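Local coordinates for endo-n-acetyl-beta-d-glucosaminidase (PDB 4AC1), which hydrolyses the linkage between the two core N-acetylglucosamines of N-linked glycans, and in its fungus deglycosylates the cellulases, at residues Ala101-Tyr106 with Ile135-Ala140; Gly121-Val126 with Trp185-Phe190; Arg141-Phe146 with Gly180-Trp185; Ala174-Gln179 with Asn209-Ala214. All blocks are in the same frame, centred on the assembly; numbering follows the deposited sequence. Where two conformers were deposited one is given.

Contact 1 of 4, residues Ala101-Tyr106 with Ile135-Ala140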
loop_
_atom_site.group_PDB
_atom_site.type_symbol
_atom_site.label_atom_id
_atom_site.label_comp_id
_atom_site.label_asym_id
_atom_site.label_seq_id
_atom_site.Cartn_x
_atom_site.Cartn_y
_atom_site.Cartn_z
ATOM N N ALA A 101 6.058 -1.336 -27.733
ATOM C CA ALA A 101 5.220 -2.533 -27.784
ATOM C C ALA A 101 5.342 -3.378 -26.520
ATOM O O ALA A 101 4.343 -3.929 -26.044
ATOM C CB ALA A 101 5.544 -3.374 -29.005
ATOM N N THR A 102 6.569 -3.488 -26.005
ATOM C CA THR A 102 6.836 -4.199 -24.754
ATOM C C THR A 102 6.092 -3.519 -23.602
ATOM O O THR A 102 5.353 -4.179 -22.871
ATOM C CB THR A 102 8.346 -4.294 -24.475
ATOM O OG1 THR A 102 8.964 -5.031 -25.534
ATOM C CG2 THR A 102 8.614 -5.001 -23.164
ATOM N N PHE A 103 6.248 -2.202 -23.461
ATOM C CA PHE A 103 5.482 -1.476 -22.451
ATOM C C PHE A 103 3.983 -1.695 -22.590
ATOM O O PHE A 103 3.329 -2.056 -21.614
ATOM C CB PHE A 103 5.792 0.021 -22.416
ATOM C CG PHE A 103 4.907 0.769 -21.453
ATOM C CD1 PHE A 103 5.115 0.678 -20.072
ATOM C CD2 PHE A 103 3.824 1.498 -21.920
ATOM C CE1 PHE A 103 4.265 1.319 -19.184
ATOM C CE2 PHE A 103 2.979 2.161 -21.034
ATOM C CZ PHE A 103 3.203 2.063 -19.668
ATOM N N GLU A 104 3.436 -1.508 -23.790
ATOM C CA GLU A 104 2.005 -1.693 -24.002
ATOM C C GLU A 104 1.549 -3.085 -23.602
ATOM O O GLU A 104 0.457 -3.260 -23.057
ATOM C CB GLU A 104 1.615 -1.421 -25.458
ATOM C CG GLU A 104 1.573 0.036 -25.825
ATOM C CD GLU A 104 0.449 0.801 -25.141
ATOM O OE1 GLU A 104 -0.659 0.250 -24.953
ATOM O OE2 GLU A 104 0.692 1.973 -24.808
ATOM N N HIS A 105 2.380 -4.081 -23.900
ATOM C CA HIS A 105 2.036 -5.459 -23.605
ATOM C C HIS A 105 1.896 -5.674 -22.093
ATOM O O HIS A 105 0.889 -6.214 -21.626
ATOM C CB HIS A 105 3.068 -6.423 -24.197
ATOM C CG HIS A 105 2.887 -7.840 -23.756
ATOM N ND1 HIS A 105 1.832 -8.620 -24.184
ATOM C CD2 HIS A 105 3.616 -8.617 -22.924
ATOM C CE1 HIS A 105 1.921 -9.813 -23.628
ATOM N NE2 HIS A 105 2.999 -9.843 -22.866
ATOM N N TYR A 106 2.909 -5.266 -21.334
ATOM C CA TYR A 106 2.907 -5.504 -19.892
ATOM C C TYR A 106 1.964 -4.558 -19.155
ATOM O O TYR A 106 1.263 -4.976 -18.222
ATOM C CB TYR A 106 4.337 -5.522 -19.319
ATOM C CG TYR A 106 5.117 -6.691 -19.859
ATOM C CD1 TYR A 106 4.769 -7.991 -19.507
ATOM C CD2 TYR A 106 6.160 -6.506 -20.766
ATOM C CE1 TYR A 106 5.453 -9.082 -20.018
ATOM C CE2 TYR A 106 6.845 -7.597 -21.292
ATOM C CZ TYR A 106 6.479 -8.878 -20.905
ATOM O OH TYR A 106 7.141 -9.959 -21.425
ATOM N N ILE A 135 8.201 5.771 -14.304
ATOM C CA ILE A 135 7.171 5.920 -13.270
ATOM C C ILE A 135 6.180 7.002 -13.647
ATOM O O ILE A 135 4.974 6.836 -13.454
ATOM C CB ILE A 135 7.750 6.132 -11.821
ATOM C CG1 ILE A 135 6.649 5.975 -10.759
ATOM C CG2 ILE A 135 8.462 7.478 -11.687
ATOM C CD1 ILE A 135 5.999 4.577 -10.748
ATOM N N ASP A 136 6.681 8.102 -14.211
ATOM C CA ASP A 136 5.793 9.184 -14.626
ATOM C C ASP A 136 4.773 8.690 -15.664
ATOM O O ASP A 136 3.578 8.994 -15.574
ATOM C CB ASP A 136 6.583 10.374 -15.190
ATOM C CG ASP A 136 7.428 11.115 -14.142
ATOM O OD1 ASP A 136 7.514 10.729 -12.952
ATOM O OD2 ASP A 136 8.049 12.129 -14.539
ATOM N N ARG A 137 5.255 7.938 -16.657
ATOM C CA ARG A 137 4.398 7.372 -17.685
ATOM C C ARG A 137 3.373 6.427 -17.079
ATOM O O ARG A 137 2.201 6.486 -17.421
ATOM C CB ARG A 137 5.232 6.636 -18.736
ATOM C CG ARG A 137 4.396 5.849 -19.746
ATOM C CD ARG A 137 5.229 5.182 -20.820
ATOM N NE ARG A 137 6.162 4.192 -20.290
ATOM C CZ ARG A 137 7.049 3.529 -21.027
ATOM N NH1 ARG A 137 7.132 3.767 -22.330
ATOM N NH2 ARG A 137 7.861 2.643 -20.464
ATOM N N LEU A 138 3.811 5.546 -16.188
ATOM C CA LEU A 138 2.902 4.558 -15.633
ATOM C C LEU A 138 1.731 5.205 -14.904
ATOM O O LEU A 138 0.581 4.818 -15.089
ATOM C CB LEU A 138 3.666 3.621 -14.703
ATOM C CG LEU A 138 2.895 2.489 -14.025
ATOM C CD1 LEU A 138 2.138 1.607 -15.037
ATOM C CD2 LEU A 138 3.858 1.669 -13.178
ATOM N N ILE A 139 2.039 6.184 -14.059
ATOM C CA ILE A 139 1.018 6.892 -13.295
ATOM C C ILE A 139 0.104 7.689 -14.219
ATOM O O ILE A 139 -1.111 7.628 -14.084
ATOM C CB ILE A 139 1.670 7.810 -12.247
ATOM C CG1 ILE A 139 2.384 6.943 -11.211
ATOM C CG2 ILE A 139 0.637 8.767 -11.598
ATOM C CD1 ILE A 139 3.193 7.687 -10.234
ATOM N N ALA A 140 0.689 8.444 -15.153
ATOM C CA ALA A 140 -0.120 9.229 -16.078
ATOM C C ALA A 140 -1.050 8.371 -16.938
ATOM O O ALA A 140 -2.197 8.740 -17.189
ATOM C CB ALA A 140 0.768 10.120 -16.961
#
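R137 NH2 lies 3.4 Å from F103 CD1, beyond the ring's rim, while S97 O accepts a hydrogen bond from it and L95 O a weak one. This pairing joins two neighbouring outer helices of the GH18 (beta/alpha)8 barrel, 100-116 and 132-146. The guanidinium lies nearly flat on the phenyl ring, the planes 14° apart, in a stacked cation-pi contact with NE over the ring centre. The two side chains run past each other in opposite directions. Phenylalanine suits this buried place because it fills the gap between helices with carbon and still offers a pi face to a cation; arginine can cover that face and still donate from NH2 to backbone carbonyls. A bend at chi3 (62°) turns the guanidinium after an otherwise extended chain. An alanine in place of F103 is likely to leave the guanidinium without its stacking partner and a gap between the helices. The methylene CD of R137 shares the same face as a CH-pi donor, 4.0 Å from the centroid of the F103 ring.

Contact 2 of 4, residues Gly121-Val126 with Trp185-Phe190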
loop_
_atom_site.group_PDB
_atom_site.type_symbol
_atom_site.label_atom_id
_atom_site.label_comp_id
_atom_site.label_asym_id
_atom_site.label_seq_id
_atom_site.Cartn_x
_atom_site.Cartn_y
_atom_site.Cartn_z
ATOM N N GLY A 121 -8.228 0.643 -7.079
ATOM C CA GLY A 121 -6.990 1.393 -7.065
ATOM C C GLY A 121 -5.814 0.466 -7.200
ATOM O O GLY A 121 -5.945 -0.755 -7.140
ATOM N N MET A 122 -4.659 1.068 -7.428
ATOM C CA MET A 122 -3.402 0.356 -7.540
ATOM C C MET A 122 -2.289 1.113 -6.812
ATOM O O MET A 122 -2.067 2.299 -7.057
ATOM C CB MET A 122 -3.044 0.120 -9.023
ATOM C CG MET A 122 -1.780 -0.724 -9.260
ATOM S SD MET A 122 -1.805 -2.398 -8.575
ATOM C CE MET A 122 -3.368 -2.976 -9.219
ATOM N N ASP A 123 -1.590 0.380 -5.941
ATOM C CA ASP A 123 -0.404 0.855 -5.233
ATOM C C ASP A 123 0.810 0.369 -6.010
ATOM O O ASP A 123 0.926 -0.815 -6.327
ATOM C CB ASP A 123 -0.398 0.287 -3.803
ATOM C CG ASP A 123 0.724 0.826 -2.928
ATOM O OD1 ASP A 123 0.975 2.053 -2.879
ATOM O OD2 ASP A 123 1.351 0.005 -2.229
ATOM N N LEU A 124 1.680 1.315 -6.355
ATOM C CA LEU A 124 2.934 1.016 -7.053
ATOM C C LEU A 124 4.048 1.035 -6.017
ATOM O O LEU A 124 4.548 2.103 -5.640
ATOM C CB LEU A 124 3.223 2.028 -8.168
ATOM C CG LEU A 124 2.216 2.260 -9.301
ATOM C CD1 LEU A 124 1.690 0.972 -9.900
ATOM C CD2 LEU A 124 1.068 3.118 -8.857
ATOM N N ASP A 125 4.394 -0.156 -5.526
ATOM C CA ASP A 125 5.381 -0.317 -4.454
ATOM C C ASP A 125 6.711 -0.674 -5.083
ATOM O O ASP A 125 7.023 -1.838 -5.321
ATOM C CB ASP A 125 4.902 -1.396 -3.485
ATOM C CG ASP A 125 5.770 -1.540 -2.249
ATOM O OD1 ASP A 125 6.814 -0.870 -2.101
ATOM O OD2 ASP A 125 5.391 -2.398 -1.412
ATOM N N VAL A 126 7.478 0.355 -5.405
ATOM C CA VAL A 126 8.658 0.201 -6.246
ATOM C C VAL A 126 9.887 0.024 -5.364
ATOM O O VAL A 126 10.347 0.963 -4.709
ATOM C CB VAL A 126 8.818 1.418 -7.192
ATOM C CG1 VAL A 126 10.033 1.231 -8.091
ATOM C CG2 VAL A 126 7.538 1.621 -8.029
ATOM N N TRP A 185 -2.123 9.236 -2.350
ATOM C CA TRP A 185 -1.295 9.298 -1.143
ATOM C C TRP A 185 -0.074 8.401 -1.271
ATOM O O TRP A 185 0.051 7.622 -2.233
ATOM C CB TRP A 185 -2.090 8.971 0.143
ATOM C CG TRP A 185 -2.427 7.520 0.341
ATOM C CD1 TRP A 185 -1.638 6.571 0.929
ATOM C CD2 TRP A 185 -3.644 6.854 -0.036
ATOM N NE1 TRP A 185 -2.272 5.359 0.939
ATOM C CE2 TRP A 185 -3.510 5.506 0.366
ATOM C CE3 TRP A 185 -4.828 7.259 -0.676
ATOM C CZ2 TRP A 185 -4.499 4.552 0.130
ATOM C CZ3 TRP A 185 -5.819 6.314 -0.890
ATOM C CH2 TRP A 185 -5.644 4.971 -0.490
ATOM N N TYR A 186 0.815 8.539 -0.287
ATOM C CA TYR A 186 2.036 7.766 -0.180
ATOM C C TYR A 186 1.962 6.866 1.052
ATOM O O TYR A 186 1.835 7.355 2.186
ATOM C CB TYR A 186 3.245 8.707 -0.092
ATOM C CG TYR A 186 3.379 9.650 -1.274
ATOM C CD1 TYR A 186 4.010 9.231 -2.445
ATOM C CD2 TYR A 186 2.882 10.960 -1.218
ATOM C CE1 TYR A 186 4.122 10.070 -3.533
ATOM C CE2 TYR A 186 3.001 11.819 -2.320
ATOM C CZ TYR A 186 3.635 11.364 -3.461
ATOM O OH TYR A 186 3.740 12.219 -4.542
ATOM N N ASN A 187 2.003 5.557 0.813
ATOM C CA ASN A 187 2.064 4.547 1.866
ATOM C C ASN A 187 3.496 4.515 2.357
ATOM O O ASN A 187 4.334 3.769 1.845
ATOM C CB ASN A 187 1.667 3.191 1.288
ATOM C CG ASN A 187 0.204 3.126 0.944
ATOM O OD1 ASN A 187 -0.652 3.266 1.823
ATOM N ND2 ASN A 187 -0.095 2.935 -0.345
ATOM N N THR A 188 3.786 5.365 3.334
ATOM C CA THR A 188 5.177 5.708 3.611
ATOM C C THR A 188 5.773 4.733 4.622
ATOM O O THR A 188 5.239 4.553 5.720
ATOM C CB THR A 188 5.297 7.184 4.039
ATOM O OG1 THR A 188 4.713 8.021 3.032
ATOM C CG2 THR A 188 6.740 7.612 4.175
ATOM N N GLN A 189 6.850 4.059 4.220
ATOM C CA GLN A 189 7.382 2.963 5.027
ATOM C C GLN A 189 8.332 3.480 6.116
ATOM O O GLN A 189 9.512 3.742 5.848
ATOM C CB GLN A 189 8.063 1.918 4.136
ATOM C CG GLN A 189 7.240 1.523 2.907
ATOM C CD GLN A 189 7.784 0.304 2.185
ATOM O OE1 GLN A 189 8.213 -0.649 2.830
ATOM N NE2 GLN A 189 7.772 0.320 0.858
ATOM N N PHE A 190 7.799 3.642 7.331
ATOM C CA PHE A 190 8.586 4.026 8.513
ATOM C C PHE A 190 9.120 2.771 9.215
ATOM O O PHE A 190 8.776 2.474 10.375
ATOM C CB PHE A 190 7.756 4.867 9.501
ATOM C CG PHE A 190 7.373 6.242 8.987
ATOM C CD1 PHE A 190 6.243 6.422 8.183
ATOM C CD2 PHE A 190 8.127 7.361 9.337
ATOM C CE1 PHE A 190 5.889 7.687 7.727
ATOM C CE2 PHE A 190 7.779 8.632 8.890
ATOM C CZ PHE A 190 6.651 8.795 8.084
#
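Torsions near 180° at chi1 in D123 (-174°) and D125 swing both carboxylates off strand 121-125 into the barrel, where they meet N187 and Q189 of strand 185-189. N187 answers with chi1 -70°, which sets its CG opposite its own carbonyl carbon. Strand 151-154 lies between the two in the sheet, so only side chains bridge them. N187 ND2 gives D123 OD1 a weak hydrogen bond of 2.9 Å, amide and carboxylate planes perpendicular. Y8 OH and T153 OG1 also bond this carboxylate. On the other branch, N187 OD1 accepts from W185 NE1 at 2.8 Å, the indole N-H arriving well above the carbonyl plane. Asparagine suits the spot because one short amide can donate and accept at once; a leucine here would probably leave the W185 N-H without its acceptor and D123 without one of its donors. Further along, D125 OD1 is 3.3 Å from Q189 NE2, which donates to A155 O, while Q189 and E127 bind a zinc ion. D123, D125 and E127 spell the DxDxE signature of GH18 enzymes. The contact's chemistry thus implies a buried polar network, with opposite ends of the N187 amide matched to an acceptor and a donor, which fixes its flip.

Contact 3 of 4, residues Arg141-Phe146 with Gly180-Trp185. With ZN (zinc ion), chain K.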
loop_
_atom_site.group_PDB
_atom_site.type_symbol
_atom_site.label_atom_id
_atom_site.label_comp_id
_atom_site.label_asym_id
_atom_site.label_seq_id
_atom_site.Cartn_x
_atom_site.Cartn_y
_atom_site.Cartn_z
ATOM N N ARG A 141 -0.544 7.226 -17.381
ATOM C CA ARG A 141 -1.310 6.302 -18.202
ATOM C C ARG A 141 -2.444 5.653 -17.404
ATOM O O ARG A 141 -3.573 5.560 -17.902
ATOM C CB ARG A 141 -0.408 5.235 -18.835
ATOM C CG ARG A 141 -1.142 4.196 -19.667
ATOM C CD ARG A 141 -1.882 4.773 -20.863
ATOM N NE ARG A 141 -2.468 3.678 -21.632
ATOM C CZ ARG A 141 -1.790 2.943 -22.509
ATOM N NH1 ARG A 141 -0.511 3.212 -22.752
ATOM N NH2 ARG A 141 -2.389 1.943 -23.144
ATOM N N LEU A 142 -2.148 5.227 -16.171
ATOM C CA LEU A 142 -3.198 4.697 -15.285
ATOM C C LEU A 142 -4.291 5.730 -15.063
ATOM O O LEU A 142 -5.481 5.417 -15.146
ATOM C CB LEU A 142 -2.604 4.259 -13.947
ATOM C CG LEU A 142 -1.900 2.898 -13.926
ATOM C CD1 LEU A 142 -1.106 2.756 -12.639
ATOM C CD2 LEU A 142 -2.903 1.750 -14.071
ATOM N N ARG A 143 -3.884 6.971 -14.785
ATOM C CA ARG A 143 -4.817 8.072 -14.560
ATOM C C ARG A 143 -5.665 8.323 -15.817
ATOM O O ARG A 143 -6.875 8.559 -15.736
ATOM C CB ARG A 143 -4.031 9.324 -14.140
ATOM C CG ARG A 143 -4.844 10.474 -13.570
ATOM C CD ARG A 143 -5.840 10.013 -12.515
ATOM N NE ARG A 143 -5.244 9.734 -11.203
ATOM C CZ ARG A 143 -5.890 9.066 -10.256
ATOM N NH1 ARG A 143 -7.111 8.615 -10.503
ATOM N NH2 ARG A 143 -5.327 8.838 -9.080
ATOM N N ALA A 144 -5.018 8.282 -16.974
ATOM C CA ALA A 144 -5.705 8.475 -18.247
ATOM C C ALA A 144 -6.749 7.388 -18.505
ATOM O O ALA A 144 -7.880 7.694 -18.880
ATOM C CB ALA A 144 -4.696 8.551 -19.414
ATOM N N ASP A 145 -6.378 6.130 -18.273
ATOM C CA ASP A 145 -7.264 5.008 -18.579
ATOM C C ASP A 145 -8.381 4.768 -17.574
ATOM O O ASP A 145 -9.471 4.322 -17.948
ATOM C CB ASP A 145 -6.464 3.712 -18.731
ATOM C CG ASP A 145 -5.572 3.714 -19.954
ATOM O OD1 ASP A 145 -5.645 4.654 -20.778
ATOM O OD2 ASP A 145 -4.803 2.750 -20.103
ATOM N N PHE A 146 -8.107 5.039 -16.302
ATOM C CA PHE A 146 -9.049 4.674 -15.236
ATOM C C PHE A 146 -9.830 5.833 -14.628
ATOM O O PHE A 146 -10.712 5.603 -13.791
ATOM C CB PHE A 146 -8.368 3.821 -14.156
ATOM C CG PHE A 146 -8.046 2.434 -14.622
ATOM C CD1 PHE A 146 -9.027 1.451 -14.666
ATOM C CD2 PHE A 146 -6.770 2.122 -15.053
ATOM C CE1 PHE A 146 -8.728 0.174 -15.117
ATOM C CE2 PHE A 146 -6.465 0.845 -15.497
ATOM C CZ PHE A 146 -7.450 -0.131 -15.536
ATOM N N GLY A 180 1.873 14.667 -8.955
ATOM C CA GLY A 180 1.284 14.706 -7.611
ATOM C C GLY A 180 -0.227 14.793 -7.578
ATOM O O GLY A 180 -0.870 14.213 -6.708
ATOM N N ASN A 181 -0.801 15.530 -8.522
ATOM C CA ASN A 181 -2.258 15.633 -8.622
ATOM C C ASN A 181 -2.920 14.324 -9.059
ATOM O O ASN A 181 -4.134 14.185 -8.948
ATOM C CB ASN A 181 -2.651 16.763 -9.580
ATOM C CG ASN A 181 -2.197 16.502 -11.003
ATOM O OD1 ASN A 181 -1.067 16.059 -11.235
ATOM N ND2 ASN A 181 -3.069 16.788 -11.966
ATOM N N ASP A 182 -2.122 13.384 -9.568
ATOM C CA ASP A 182 -2.605 12.068 -9.993
ATOM C C ASP A 182 -2.389 11.012 -8.914
ATOM O O ASP A 182 -2.789 9.860 -9.075
ATOM C CB ASP A 182 -1.861 11.596 -11.239
ATOM C CG ASP A 182 -1.990 12.537 -12.414
ATOM O OD1 ASP A 182 -2.915 13.376 -12.465
ATOM O OD2 ASP A 182 -1.138 12.426 -13.317
ATOM N N ILE A 183 -1.745 11.390 -7.815
ATOM C CA ILE A 183 -1.367 10.439 -6.768
ATOM C C ILE A 183 -2.191 10.772 -5.540
ATOM O O ILE A 183 -2.168 11.901 -5.060
ATOM C CB ILE A 183 0.149 10.523 -6.460
ATOM C CG1 ILE A 183 0.969 10.051 -7.667
ATOM C CG2 ILE A 183 0.480 9.723 -5.202
ATOM C CD1 ILE A 183 2.419 10.492 -7.637
ATOM N N ASP A 184 -2.920 9.789 -5.037
ATOM C CA ASP A 184 -3.819 10.037 -3.909
ATOM C C ASP A 184 -3.103 10.117 -2.567
ATOM O O ASP A 184 -3.443 10.967 -1.748
ATOM C CB ASP A 184 -4.987 9.046 -3.901
ATOM C CG ASP A 184 -5.826 9.179 -5.129
ATOM O OD1 ASP A 184 -6.610 10.154 -5.208
ATOM O OD2 ASP A 184 -5.667 8.387 -6.073
ATOM N N TRP A 185 -2.123 9.236 -2.350
ATOM C CA TRP A 185 -1.295 9.298 -1.143
ATOM C C TRP A 185 -0.074 8.401 -1.271
ATOM O O TRP A 185 0.051 7.622 -2.233
ATOM C CB TRP A 185 -2.090 8.971 0.143
ATOM C CG TRP A 185 -2.427 7.520 0.341
ATOM C CD1 TRP A 185 -1.638 6.571 0.929
ATOM C CD2 TRP A 185 -3.644 6.854 -0.036
ATOM N NE1 TRP A 185 -2.272 5.359 0.939
ATOM C CE2 TRP A 185 -3.510 5.506 0.366
ATOM C CE3 TRP A 185 -4.828 7.259 -0.676
ATOM C CZ2 TRP A 185 -4.499 4.552 0.130
ATOM C CZ3 TRP A 185 -5.819 6.314 -0.890
ATOM C CH2 TRP A 185 -5.644 4.971 -0.490
HETATM ZN ZN ZN K . -1.440 13.947 -14.478
HETATM O O HOH W 1 -0.104 15.342 -13.510
HETATM O O HOH W 2 -0.944 14.472 -16.317
HETATM O O HOH W 3 0.568 12.942 -15.227
HETATM O O HOH W 4 -3.263 13.025 -15.519
#
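Hydrogen bonds from R143 to the backbone of D182 form the core of this contact, which ties the C-terminal turn of helix 132-146 to the loop leading into strand 185-189. R143 NH2 donates to D182 O at 2.7 Å, nearly straight at 163°; the oxygen lies in the guanidinium plane, although the N-H comes from well above the carbonyl plane. R143 NE adds a weak bond to the same oxygen. Bends at chi2 (47°) and chi3 fold the arginine back so that its edge faces the loop. R143 has a second conformer; these bonds belong to one. The salt bridge comes next: R143 NH2 reaches D184 OD2 at 3.1 Å, a weak bond between nearly perpendicular groups. Arginine suits the place because its several N-H groups also reach the carbonyls of G147 and F150, while D184 OD2 takes I152 N. In metal coordination, D182 grips a zinc ion unevenly, OD2 at 1.9 Å and OD1 at 2.6 Å, and four waters complete the shell, one of them donating to N181 OD1. Chemically, D182 divides its duties, its carbonyl serving the arginine and its carboxylate the metal, and the nearby cations probably favour the charged form of that carboxylate.

Contact 4 of 4, residues Ala174-Gln179 with Asn209-Ala214. With ZN (zinc ion), chain I.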
loop_
_atom_site.group_PDB
_atom_site.type_symbol
_atom_site.label_atom_id
_atom_site.label_comp_id
_atom_site.label_asym_id
_atom_site.label_seq_id
_atom_site.Cartn_x
_atom_site.Cartn_y
_atom_site.Cartn_z
ATOM N N ALA A 174 10.460 14.928 -7.518
ATOM C CA ALA A 174 10.165 15.190 -8.932
ATOM C C ALA A 174 8.797 14.609 -9.301
ATOM O O ALA A 174 7.995 15.273 -9.959
ATOM C CB ALA A 174 11.242 14.612 -9.819
ATOM N N LEU A 175 8.537 13.364 -8.892
ATOM C CA LEU A 175 7.235 12.727 -9.135
ATOM C C LEU A 175 6.074 13.541 -8.568
ATOM O O LEU A 175 5.047 13.737 -9.242
ATOM C CB LEU A 175 7.212 11.312 -8.558
ATOM C CG LEU A 175 5.941 10.491 -8.787
ATOM C CD1 LEU A 175 5.710 10.253 -10.261
ATOM C CD2 LEU A 175 6.030 9.170 -8.042
ATOM N N GLN A 176 6.223 14.011 -7.330
ATOM C CA GLN A 176 5.170 14.810 -6.713
ATOM C C GLN A 176 4.920 16.075 -7.541
ATOM O O GLN A 176 3.765 16.463 -7.760
ATOM C CB GLN A 176 5.498 15.138 -5.241
ATOM C CG GLN A 176 4.612 16.216 -4.593
ATOM C CD GLN A 176 3.139 15.846 -4.519
ATOM O OE1 GLN A 176 2.780 14.701 -4.219
ATOM N NE2 GLN A 176 2.275 16.820 -4.754
ATOM N N GLN A 177 5.989 16.703 -8.023
ATOM C CA GLN A 177 5.808 17.912 -8.833
ATOM C C GLN A 177 5.026 17.669 -10.132
ATOM O O GLN A 177 4.118 18.428 -10.466
ATOM C CB GLN A 177 7.145 18.572 -9.140
ATOM C CG GLN A 177 7.837 19.117 -7.891
ATOM C CD GLN A 177 9.033 19.988 -8.195
ATOM O OE1 GLN A 177 9.137 20.556 -9.279
ATOM N NE2 GLN A 177 9.942 20.108 -7.228
ATOM N N THR A 178 5.367 16.607 -10.860
ATOM C CA THR A 178 4.805 16.376 -12.206
ATOM C C THR A 178 3.501 15.563 -12.190
ATOM O O THR A 178 2.602 15.816 -13.002
ATOM C CB THR A 178 5.834 15.705 -13.142
ATOM O OG1 THR A 178 6.284 14.493 -12.539
ATOM C CG2 THR A 178 7.037 16.600 -13.380
ATOM N N GLN A 179 3.388 14.617 -11.252
ATOM C CA GLN A 179 2.243 13.696 -11.176
ATOM C C GLN A 179 1.521 13.728 -9.837
ATOM O O GLN A 179 0.617 12.920 -9.617
ATOM C CB GLN A 179 2.658 12.246 -11.497
ATOM C CG GLN A 179 2.576 11.910 -12.972
ATOM C CD GLN A 179 3.722 12.509 -13.761
ATOM O OE1 GLN A 179 4.870 12.470 -13.317
ATOM N NE2 GLN A 179 3.428 13.041 -14.936
ATOM N N ASN A 209 9.392 18.907 3.483
ATOM C CA ASN A 209 9.952 18.639 2.157
ATOM C C ASN A 209 8.894 18.655 1.039
ATOM O O ASN A 209 9.168 18.245 -0.088
ATOM C CB ASN A 209 10.728 17.310 2.140
ATOM C CG ASN A 209 11.803 17.281 1.065
ATOM O OD1 ASN A 209 12.414 18.315 0.754
ATOM N ND2 ASN A 209 12.045 16.109 0.491
ATOM N N GLY A 210 7.683 19.115 1.359
ATOM C CA GLY A 210 6.646 19.342 0.352
ATOM C C GLY A 210 5.598 18.256 0.162
ATOM O O GLY A 210 4.883 18.238 -0.845
ATOM N N PHE A 211 5.500 17.335 1.115
ATOM C CA PHE A 211 4.484 16.281 1.047
ATOM C C PHE A 211 3.419 16.563 2.093
ATOM O O PHE A 211 3.696 16.491 3.290
ATOM C CB PHE A 211 5.110 14.885 1.225
ATOM C CG PHE A 211 6.117 14.548 0.162
ATOM C CD1 PHE A 211 5.714 14.005 -1.061
ATOM C CD2 PHE A 211 7.471 14.802 0.366
ATOM C CE1 PHE A 211 6.650 13.723 -2.057
ATOM C CE2 PHE A 211 8.404 14.516 -0.621
ATOM C CZ PHE A 211 7.993 13.982 -1.837
ATOM N N ALA A 212 2.208 16.892 1.640
ATOM C CA ALA A 212 1.113 17.280 2.534
ATOM C C ALA A 212 0.749 16.165 3.501
ATOM O O ALA A 212 0.712 14.992 3.119
ATOM C CB ALA A 212 -0.118 17.684 1.722
ATOM N N PRO A 213 0.465 16.520 4.761
ATOM C CA PRO A 213 0.035 15.502 5.720
ATOM C C PRO A 213 -1.096 14.607 5.197
ATOM O O PRO A 213 -1.080 13.401 5.415
ATOM C CB PRO A 213 -0.457 16.332 6.914
ATOM C CG PRO A 213 0.370 17.553 6.863
ATOM C CD PRO A 213 0.553 17.857 5.392
ATOM N N ALA A 214 -2.065 15.193 4.490
ATOM C CA ALA A 214 -3.166 14.424 3.915
ATOM C C ALA A 214 -2.686 13.322 2.974
ATOM O O ALA A 214 -3.391 12.330 2.776
ATOM C CB ALA A 214 -4.161 15.349 3.194
HETATM ZN ZN ZN I . 14.280 18.818 -0.008
HETATM O O HOH W 5 16.033 19.595 -0.738
HETATM O O HOH W 6 13.697 18.277 -1.818
HETATM O O HOH W 7 14.865 19.627 1.934
HETATM O O HOH W 8 13.506 20.553 -0.344
#
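Q176 and F211 make the close part of this contact: Q176 CB sits 3.7 Å from F211 CE1, with Q176 CG 4.1 Å from the same F211 CE1. Glutamine and phenylalanine pass in opposite senses, and the amide plane stands almost upright to the ring, at 82°. With chi1 at 167° and a bend at chi2, Q176 lays its methylenes against the phenyl while its OE1 turns away to accept hydrogen bonds from Y186 OH and K215 NZ. Glutamine suits a partly buried helix position of this kind, offering aliphatic carbon to the ring and a polar end to those donors. F211 is buried, in edge-to-face contact with Y186 and against L161, I206 and T173, which is natural for a phenylalanine. Toward solvent the contact thins out. The exposed G210 approaches only through its backbone, its O 4.3 Å from Q176 CG; its positive phi (98°) would press any CB against the carbonyl before it, so glycine fits. Beyond it, N209, which touches T173 of the same helix, binds a zinc ion, OD1 to metal 2.1 Å, with four waters and D163 as the other ligands. N209 ND2 bonds L161 O, which helps hold the amide in position. The contact joins outer helix 172-179 of the (beta/alpha)8 barrel to the loop between helix 201-208 and strand 216-221, which also carries a peripheral zinc site.

Contact 2 lies inside the barrel, its centre about 4 Å from the centre of the chain, and with the DxDxE strand and zinc ligand Q189 probably marks the active site, as in other GH18 enzymes; the other three lie peripheral to it, their centres about 15 to 20 Å from the chain's centre. Contacts 1 and 3 share helix 132-146 and are joined by the salt bridge from E104 OE2 to R141 NH1 (2.7 Å). Contact 3 runs on into contact 2 through W185, centres about 13 Å apart. From contact 4, Q176 OE1 meets Y186 OH at 2.7 Å and L175 CG packs on I183 CD1 at 3.7 Å. Contact 1 reaches strand 121-125 through L138 CD2, 4.0 Å from L124 CD1.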